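Local coordinates for protein polygalacturonase (Pectobacterium carotovorum subsp. carotovorum, PDB 1BHE) that hydrolyses the alpha-1,4 linkages between galacturonic acid units in polygalacturonic acid, helping a soft-rot bacterium to macerate plant tissue, at residues A[23-26]-A[27-31]; A[65-68]-A[69-73]; A[74-78]-A[79-83]; A[162-166]-A[167-171]. One frame throughout, in Å; residues are numbered along the deposited sequence.

Overall arrangement
Polygalacturonase is a right-handed parallel beta-helix, and the four contacts lie in its N-terminal part. Contacts 1, 2 and 3 are partly buried; contact 4 is buried and closest to the chain's centre (about 11 Å between centres, against 21 to 27 Å). Contact 1 starts helix 26-33 at that end of the beta-helix, its hydrogen bonds and waters beside an apolar face whose Ile29 touches Leu73 of contact 2. Contacts 2 and 3 share strand 72-75: residues 65-73 enter it through a tight, aliphatic turn, whereas residues 74-83 leave it in a loop organised by an asparagine and a phenylalanine. Contact 4 is a corner between strands 162-165 and 167-170, held by aliphatic groups alone.

Contact 1: A[23-26]-A[27-31]; sequences STAT and STIQK
Ala25 and Thr28 meet through hydrogen bonding, for the carbonyl oxygen of Ala25 accepts twice where the chain winds into helix 26-33. Ile29 N gives Ala25 O the regular helical bond, 2.9 Å long, and Gln30 N continues the pattern by bonding to Thr26 O. The second donor to Ala25 O is the hydroxyl Thr28 OG1, at 2.7 Å. It arrives well to one side of the carbonyl direction (C=O...donor angle 117°), which leaves room for the amide. Rotation of Thr28 to a chi1 of 66° places OG1 between its own N and carbonyl carbon, and from there it reaches back three residues to that oxygen.

Water supplies a second set of polar links. One molecule donates to Thr24 O (2.8 Å from the water oxygen), accepts from Thr28 N (3.1 Å) and is also bonded to Ser27 OG, joining the incoming loop to the first turn. Another donates to Ser23 OG and, weakly, to Thr28 OG1.

The apolar part is small: Ala25 CB rests 3.8 Å from Ile29 CD1, one turn on. Both residues are buried against strand 51-58, Ala25 on Phe52 and Ile29 on Leu57, and Gly55 N and Ser58 N of that strand donate to Thr26 OG1 and Gln30 OE1.

This helix sits at the N-terminal end of the beta-helix, as in related pectin-degrading enzymes. Thr26 N is buried without a partner. Small hydroxyl residues suit the wetter side of the first turn, where amide groups still lack helical partners, while alanine and isoleucine suit the side pressed on the coil.

Contact 2: A[65-68]-A[69-73]; sequences LLID and KGVTL
Ile67 and Val71 form the apolar centre of this turn, Ile67 CG2 lying 3.9 Å from Val71 CG1 as the two side chains meet at a slant. With chi1 at -46° Ile67 holds CG2 anti to its backbone N, aimed at Val71, while CG1 runs on and brings CD1 to 4.2 Å from Leu73 CB. Farther from the bend, Leu65 and Leu73 cross nearly at right angles and touch through Leu65 CD1 and Leu73 CD2 (3.8 Å). Branched aliphatic residues suit these places because they point into the interior of the right-handed parallel beta-helix, where Val71 and Leu73 also meet Phe52 of strand 51-58 and Ile67 meets Ile119 of strand 118-120.

Between strands 64-67 and 72-75 the chain makes a type II beta turn from Asp68 to Val71. Val71 N closes it on Asp68 O at 3.0 Å, approaching from above the carbonyl plane. As the third residue, Gly70 accommodates a positive phi (76°). Exposed Lys69, the second, sends its long chain away. Asp68 CB also touches Val71 CG2 (3.8 Å), while its carboxylate turns away from the bend to strand 41-45, in a salt bridge with Arg43 and a hydrogen bond with Ser45.

Contact 3: A[74-78]-A[79-83]; sequences RAVNN and AKSFE
Asn78 and Ser81 organise the loop by which the chain leaves strand 72-75 of the parallel beta-helix, at the end of an inverse gamma turn centred on Asn77. The amide of Asn78 swings away from its backbone N (chi1 -170°), which carries OD1 over the helix-like bend of residues 79-81. There Ser81 N donates to Asn78 OD1 at 3.0 Å, in the carbonyl plane and on a lone pair, although the N-H...O angle is only 142°, so the bond is not straight. Ser81 OG adds a weak bond of 3.4 Å to the same Asn78 OD1. At the other end of the amide, ND2 is bonded to Gln128, so both ends are engaged and the rotation of the group is fixed. Asparagine suits the place because one short group accepts from the bend and donates outside it.

Phe82 folds back against the end of the strand. With CG beside its own backbone N (chi1 -71°), the ring lies alongside residues 75 and 76, where CZ meets Ala75 CB at 3.8 Å and CE1 meets Val76 CG2 at the same distance. Val76 CG2 holds the position between its backbone N and carbonyl carbon, from which it also touches Ser81 CB (3.7 Å). Alanine is small enough to let the ring come close, and Pro56 of strand 51-58 is another neighbour of Phe82. Two carbonyl oxygens meet the rim of the ring: Val76 O is 3.3 Å from Phe82 CE1, and Asn78 O, lying in the ring plane, is 3.4 Å from Phe82 CD1.

Contact 4: A[162-166]-A[167-171]; sequences FTLYN and VSLIN
Leu164 and Val167 are brought together by two torsions. Chi1 of Val167, 63°, puts CG1 between its backbone N and carbonyl carbon, while Leu164 holds a chi1 of -139°, away from the usual staggered values, and carries its CD2 toward that methyl. The two side chains cross at about a right angle, with Leu164 CD2 only 3.5 Å from Val167 CG1.

They fill the inside of a corner in the right-handed parallel beta-helix. Strands 162-165 and 167-170 belong to different faces of the coil, and their directions differ by 86°. The chain turns its corner at Asn166, whose phi and psi are both positive, in the left-handed helical region; asparagine adopts this conformation more readily than most residues and is well known at such corners of parallel beta-helices. Past the bend, Leu169 extends the apolar patch, its CD1 lying 4.2 Å from Leu164 CD1. Buried leucine and valine suit this interior, where neighbouring coils continue the packing: Leu164 rests on Ile113 and Thr190, and Leu169 on Ile119 and Ile192.

Outside the corner the character changes. Tyr165 points away from the buried patch and its hydroxyl is bonded to Glu8, while its ring lies against the next residue. Asn166 CB sits over the centre of one face of the Tyr165 ring, 3.4 Å above its plane.

Contact 1: A[23-26]-A[27-31]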
# COMPACT_ATOMS: atom_id res chain seq x y z
N SER A 23 -15.67 24.34 10.57
CA SER A 23 -14.43 24.65 11.27
C SER A 23 -13.36 23.58 11.11
O SER A 23 -13.65 22.47 10.68
CB SER A 23 -14.74 24.81 12.77
OG SER A 23 -14.98 23.53 13.35
N THR A 24 -12.12 23.89 11.49
CA THR A 24 -11.04 22.91 11.46
C THR A 24 -11.30 21.88 12.56
O THR A 24 -11.57 22.27 13.70
CB THR A 24 -9.68 23.60 11.63
OG1 THR A 24 -9.40 24.34 10.43
CG2 THR A 24 -8.54 22.62 11.89
N ALA A 25 -11.26 20.60 12.24
CA ALA A 25 -11.60 19.55 13.19
C ALA A 25 -10.46 18.83 13.89
O ALA A 25 -10.76 17.99 14.75
CB ALA A 25 -12.42 18.50 12.42
N THR A 26 -9.20 19.12 13.59
CA THR A 26 -8.09 18.37 14.17
C THR A 26 -8.19 18.13 15.67
O THR A 26 -8.19 16.98 16.13
CB THR A 26 -6.75 19.07 13.85
OG1 THR A 26 -6.82 19.55 12.50
CG2 THR A 26 -5.60 18.09 14.01
N SER A 27 -8.21 19.20 16.47
CA SER A 27 -8.20 19.03 17.92
C SER A 27 -9.51 18.45 18.45
O SER A 27 -9.48 17.73 19.45
CB SER A 27 -7.84 20.34 18.62
OG SER A 27 -8.69 21.38 18.17
N THR A 28 -10.63 18.71 17.79
CA THR A 28 -11.91 18.13 18.21
C THR A 28 -11.87 16.61 18.05
O THR A 28 -12.27 15.88 18.95
CB THR A 28 -13.12 18.73 17.48
OG1 THR A 28 -13.07 18.40 16.08
CG2 THR A 28 -13.13 20.24 17.61
N ILE A 29 -11.34 16.13 16.92
CA ILE A 29 -11.22 14.69 16.71
C ILE A 29 -10.19 14.07 17.65
O ILE A 29 -10.43 13.02 18.26
CB ILE A 29 -10.89 14.37 15.24
CG1 ILE A 29 -12.01 14.84 14.31
CG2 ILE A 29 -10.67 12.87 15.06
CD1 ILE A 29 -11.68 14.77 12.83
N GLN A 30 -9.02 14.70 17.80
CA GLN A 30 -7.97 14.18 18.67
C GLN A 30 -8.44 14.06 20.11
O GLN A 30 -8.20 13.05 20.77
CB GLN A 30 -6.69 15.02 18.61
CG GLN A 30 -5.48 14.30 19.22
CD GLN A 30 -5.19 13.01 18.49
OE1 GLN A 30 -4.79 13.05 17.32
NE2 GLN A 30 -5.38 11.88 19.17
N LYS A 31 -9.13 15.08 20.61
CA LYS A 31 -9.67 15.06 21.97
C LYS A 31 -10.62 13.88 22.16
O LYS A 31 -10.53 13.15 23.16
CB LYS A 31 -10.39 16.38 22.28
CG LYS A 31 -10.96 16.42 23.69
CD LYS A 31 -11.52 17.80 24.03
CE LYS A 31 -12.03 17.84 25.47
NZ LYS A 31 -12.74 19.12 25.75
O HOH W 1 -14.37 21.39 15.10
O HOH W 2 -10.69 21.30 16.14

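Contact 2: A[65-68]-A[69-73]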
# COMPACT_ATOMS: atom_id res chain seq x y z
N LEU A 65 -11.50 4.51 14.51
CA LEU A 65 -12.16 5.61 13.84
C LEU A 65 -13.27 5.01 12.97
O LEU A 65 -13.03 4.02 12.28
CB LEU A 65 -11.25 6.41 12.93
CG LEU A 65 -10.83 7.83 13.27
CD1 LEU A 65 -10.16 8.48 12.06
CD2 LEU A 65 -11.97 8.70 13.77
N LEU A 66 -14.44 5.61 13.02
CA LEU A 66 -15.59 5.18 12.25
C LEU A 66 -16.13 6.36 11.45
O LEU A 66 -16.41 7.41 12.04
CB LEU A 66 -16.67 4.64 13.18
CG LEU A 66 -18.06 4.41 12.58
CD1 LEU A 66 -17.98 3.45 11.40
CD2 LEU A 66 -19.02 3.89 13.64
N ILE A 67 -16.17 6.25 10.13
CA ILE A 67 -16.60 7.35 9.26
C ILE A 67 -17.90 6.96 8.56
O ILE A 67 -17.95 5.95 7.86
CB ILE A 67 -15.54 7.69 8.20
CG1 ILE A 67 -14.14 7.77 8.82
CG2 ILE A 67 -15.87 9.00 7.49
CD1 ILE A 67 -13.01 7.87 7.82
N ASP A 68 -18.97 7.70 8.79
CA ASP A 68 -20.27 7.36 8.23
C ASP A 68 -20.34 7.43 6.70
O ASP A 68 -19.61 8.18 6.05
CB ASP A 68 -21.33 8.33 8.76
CG ASP A 68 -21.78 8.11 10.18
OD1 ASP A 68 -21.26 7.22 10.89
OD2 ASP A 68 -22.70 8.85 10.62
N LYS A 69 -21.30 6.69 6.14
CA LYS A 69 -21.59 6.77 4.72
C LYS A 69 -21.81 8.24 4.35
O LYS A 69 -22.45 8.97 5.10
CB LYS A 69 -22.86 6.01 4.32
CG LYS A 69 -23.17 4.73 5.06
CD LYS A 69 -23.75 3.66 4.13
CE LYS A 69 -23.90 2.32 4.82
NZ LYS A 69 -23.66 1.19 3.87
N GLY A 70 -21.26 8.68 3.23
CA GLY A 70 -21.42 10.06 2.78
C GLY A 70 -20.57 11.08 3.51
O GLY A 70 -20.68 12.28 3.20
N VAL A 71 -19.79 10.70 4.52
CA VAL A 71 -18.96 11.63 5.27
C VAL A 71 -17.52 11.46 4.78
O VAL A 71 -17.13 10.36 4.40
CB VAL A 71 -19.06 11.40 6.78
CG1 VAL A 71 -18.03 12.19 7.58
CG2 VAL A 71 -20.46 11.75 7.28
N THR A 72 -16.78 12.56 4.78
CA THR A 72 -15.39 12.54 4.34
C THR A 72 -14.48 13.12 5.42
O THR A 72 -14.78 14.18 5.97
CB THR A 72 -15.22 13.36 3.05
OG1 THR A 72 -16.09 12.85 2.03
CG2 THR A 72 -13.79 13.30 2.54
N LEU A 73 -13.41 12.41 5.74
CA LEU A 73 -12.36 12.96 6.62
C LEU A 73 -11.29 13.42 5.62
O LEU A 73 -10.69 12.58 4.95
CB LEU A 73 -11.86 11.91 7.59
CG LEU A 73 -10.60 12.24 8.40
CD1 LEU A 73 -10.85 13.44 9.31
CD2 LEU A 73 -10.16 11.05 9.24

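Contact 3: A[74-78]-A[79-83]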
# COMPACT_ATOMS: atom_id res chain seq x y z
N ARG A 74 -11.12 14.72 5.48
CA ARG A 74 -10.21 15.29 4.49
C ARG A 74 -8.98 15.97 5.06
O ARG A 74 -9.08 16.82 5.95
CB ARG A 74 -11.03 16.30 3.66
CG ARG A 74 -10.32 16.91 2.46
CD ARG A 74 -11.26 17.86 1.72
NE ARG A 74 -12.28 17.10 1.00
CZ ARG A 74 -13.49 17.55 0.66
NH1 ARG A 74 -13.88 18.78 0.94
NH2 ARG A 74 -14.32 16.73 0.02
N ALA A 75 -7.82 15.61 4.51
CA ALA A 75 -6.55 16.19 4.94
C ALA A 75 -6.41 17.62 4.44
O ALA A 75 -6.59 17.89 3.24
CB ALA A 75 -5.39 15.33 4.44
N VAL A 76 -6.10 18.55 5.35
CA VAL A 76 -5.97 19.95 4.93
C VAL A 76 -4.88 20.08 3.89
O VAL A 76 -3.85 19.40 3.94
CB VAL A 76 -5.73 20.90 6.11
CG1 VAL A 76 -6.93 20.88 7.05
CG2 VAL A 76 -4.47 20.54 6.89
N ASN A 77 -5.10 20.96 2.92
CA ASN A 77 -4.15 21.22 1.85
C ASN A 77 -3.16 22.30 2.29
O ASN A 77 -3.11 23.41 1.76
CB ASN A 77 -4.87 21.61 0.56
CG ASN A 77 -5.74 22.84 0.65
OD1 ASN A 77 -6.37 23.10 1.68
ND2 ASN A 77 -5.78 23.64 -0.41
N ASN A 78 -2.34 21.96 3.27
CA ASN A 78 -1.37 22.86 3.87
C ASN A 78 -0.12 22.08 4.27
O ASN A 78 -0.21 21.15 5.07
CB ASN A 78 -1.99 23.54 5.10
CG ASN A 78 -1.08 24.66 5.59
OD1 ASN A 78 -0.10 24.41 6.29
ND2 ASN A 78 -1.37 25.89 5.17
N ALA A 79 1.03 22.46 3.73
CA ALA A 79 2.26 21.73 3.99
C ALA A 79 2.77 21.90 5.41
O ALA A 79 3.19 20.93 6.05
CB ALA A 79 3.31 22.12 2.97
N LYS A 80 2.70 23.12 5.96
CA LYS A 80 3.13 23.37 7.33
C LYS A 80 2.33 22.57 8.35
O LYS A 80 2.88 22.14 9.37
CB LYS A 80 3.07 24.87 7.66
CG LYS A 80 3.56 25.19 9.06
CD LYS A 80 3.59 26.69 9.33
CE LYS A 80 4.17 26.96 10.71
NZ LYS A 80 3.39 28.02 11.42
N SER A 81 1.06 22.28 8.08
CA SER A 81 0.23 21.50 8.96
C SER A 81 0.72 20.07 9.16
O SER A 81 0.38 19.48 10.19
CB SER A 81 -1.22 21.47 8.45
OG SER A 81 -1.85 22.71 8.72
N PHE A 82 1.48 19.50 8.23
CA PHE A 82 1.99 18.15 8.33
C PHE A 82 3.48 18.07 8.60
O PHE A 82 4.05 16.97 8.64
CB PHE A 82 1.68 17.40 7.01
CG PHE A 82 0.21 17.10 6.85
CD1 PHE A 82 -0.65 18.02 6.28
CD2 PHE A 82 -0.31 15.89 7.29
CE1 PHE A 82 -2.00 17.75 6.16
CE2 PHE A 82 -1.65 15.61 7.17
CZ PHE A 82 -2.51 16.54 6.60
N GLU A 83 4.16 19.21 8.77
CA GLU A 83 5.61 19.16 8.97
C GLU A 83 5.99 18.58 10.33
O GLU A 83 5.25 18.71 11.30
CB GLU A 83 6.24 20.56 8.83
CG GLU A 83 6.07 21.45 10.04
CD GLU A 83 6.64 22.85 9.86
OE1 GLU A 83 6.92 23.24 8.71
OE2 GLU A 83 6.79 23.57 10.87

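Contact 4: A[162-166]-A[167-171]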
# COMPACT_ATOMS: atom_id res chain seq x y z
N PHE A 162 -4.32 -4.84 13.63
CA PHE A 162 -4.92 -3.60 13.17
C PHE A 162 -5.95 -3.95 12.09
O PHE A 162 -5.70 -4.86 11.30
CB PHE A 162 -3.87 -2.66 12.57
CG PHE A 162 -4.39 -1.27 12.27
CD1 PHE A 162 -5.03 -0.99 11.07
CD2 PHE A 162 -4.27 -0.27 13.21
CE1 PHE A 162 -5.53 0.28 10.82
CE2 PHE A 162 -4.78 1.00 12.97
CZ PHE A 162 -5.41 1.28 11.77
N THR A 163 -7.08 -3.26 12.05
CA THR A 163 -8.13 -3.54 11.08
C THR A 163 -8.45 -2.32 10.21
O THR A 163 -8.59 -1.22 10.74
CB THR A 163 -9.44 -3.96 11.80
OG1 THR A 163 -9.21 -5.18 12.51
CG2 THR A 163 -10.57 -4.17 10.79
N LEU A 164 -8.59 -2.52 8.92
CA LEU A 164 -8.99 -1.51 7.95
C LEU A 164 -10.21 -2.09 7.23
O LEU A 164 -10.02 -3.05 6.48
CB LEU A 164 -7.90 -1.27 6.92
CG LEU A 164 -7.51 0.10 6.41
CD1 LEU A 164 -7.02 0.04 4.97
CD2 LEU A 164 -8.58 1.17 6.57
N TYR A 165 -11.41 -1.57 7.48
CA TYR A 165 -12.59 -2.23 6.93
C TYR A 165 -13.65 -1.34 6.30
O TYR A 165 -14.03 -0.33 6.89
CB TYR A 165 -13.27 -2.95 8.11
CG TYR A 165 -14.56 -3.66 7.78
CD1 TYR A 165 -14.61 -4.71 6.87
CD2 TYR A 165 -15.74 -3.26 8.40
CE1 TYR A 165 -15.81 -5.35 6.59
CE2 TYR A 165 -16.94 -3.91 8.13
CZ TYR A 165 -16.97 -4.94 7.22
OH TYR A 165 -18.16 -5.58 6.95
N ASN A 166 -14.19 -1.81 5.17
CA ASN A 166 -15.36 -1.16 4.56
C ASN A 166 -15.17 0.33 4.46
O ASN A 166 -15.99 1.08 4.98
CB ASN A 166 -16.54 -1.53 5.46
CG ASN A 166 -17.91 -1.15 4.94
OD1 ASN A 166 -18.12 -1.06 3.73
ND2 ASN A 166 -18.84 -0.90 5.86
N VAL A 167 -14.11 0.81 3.82
CA VAL A 167 -13.82 2.24 3.75
C VAL A 167 -13.16 2.64 2.45
O VAL A 167 -12.50 1.81 1.80
CB VAL A 167 -12.92 2.56 4.97
CG1 VAL A 167 -11.60 1.80 4.88
CG2 VAL A 167 -12.68 4.05 5.14
N SER A 168 -13.30 3.90 2.03
CA SER A 168 -12.68 4.37 0.80
C SER A 168 -11.54 5.34 1.13
O SER A 168 -11.67 6.20 1.98
CB SER A 168 -13.66 5.07 -0.15
OG SER A 168 -14.69 4.19 -0.57
N LEU A 169 -10.42 5.16 0.45
CA LEU A 169 -9.24 6.01 0.60
C LEU A 169 -8.91 6.60 -0.77
O LEU A 169 -8.67 5.84 -1.71
CB LEU A 169 -8.03 5.21 1.09
CG LEU A 169 -8.24 4.26 2.27
CD1 LEU A 169 -6.96 3.52 2.61
CD2 LEU A 169 -8.77 5.00 3.49
N ILE A 170 -9.01 7.92 -0.91
CA ILE A 170 -8.81 8.57 -2.18
C ILE A 170 -7.77 9.69 -2.15
O ILE A 170 -7.52 10.36 -1.16
CB ILE A 170 -10.11 9.18 -2.76
CG1 ILE A 170 -10.60 10.36 -1.91
CG2 ILE A 170 -11.20 8.13 -2.91
CD1 ILE A 170 -11.83 11.04 -2.49
N ASN A 171 -7.19 9.91 -3.33
CA ASN A 171 -6.25 10.99 -3.59
C ASN A 171 -5.16 11.14 -2.54
O ASN A 171 -4.91 12.23 -2.02
CB ASN A 171 -7.05 12.30 -3.73
CG ASN A 171 -8.16 12.19 -4.76
OD1 ASN A 171 -7.95 11.59 -5.81
ND2 ASN A 171 -9.31 12.77 -4.46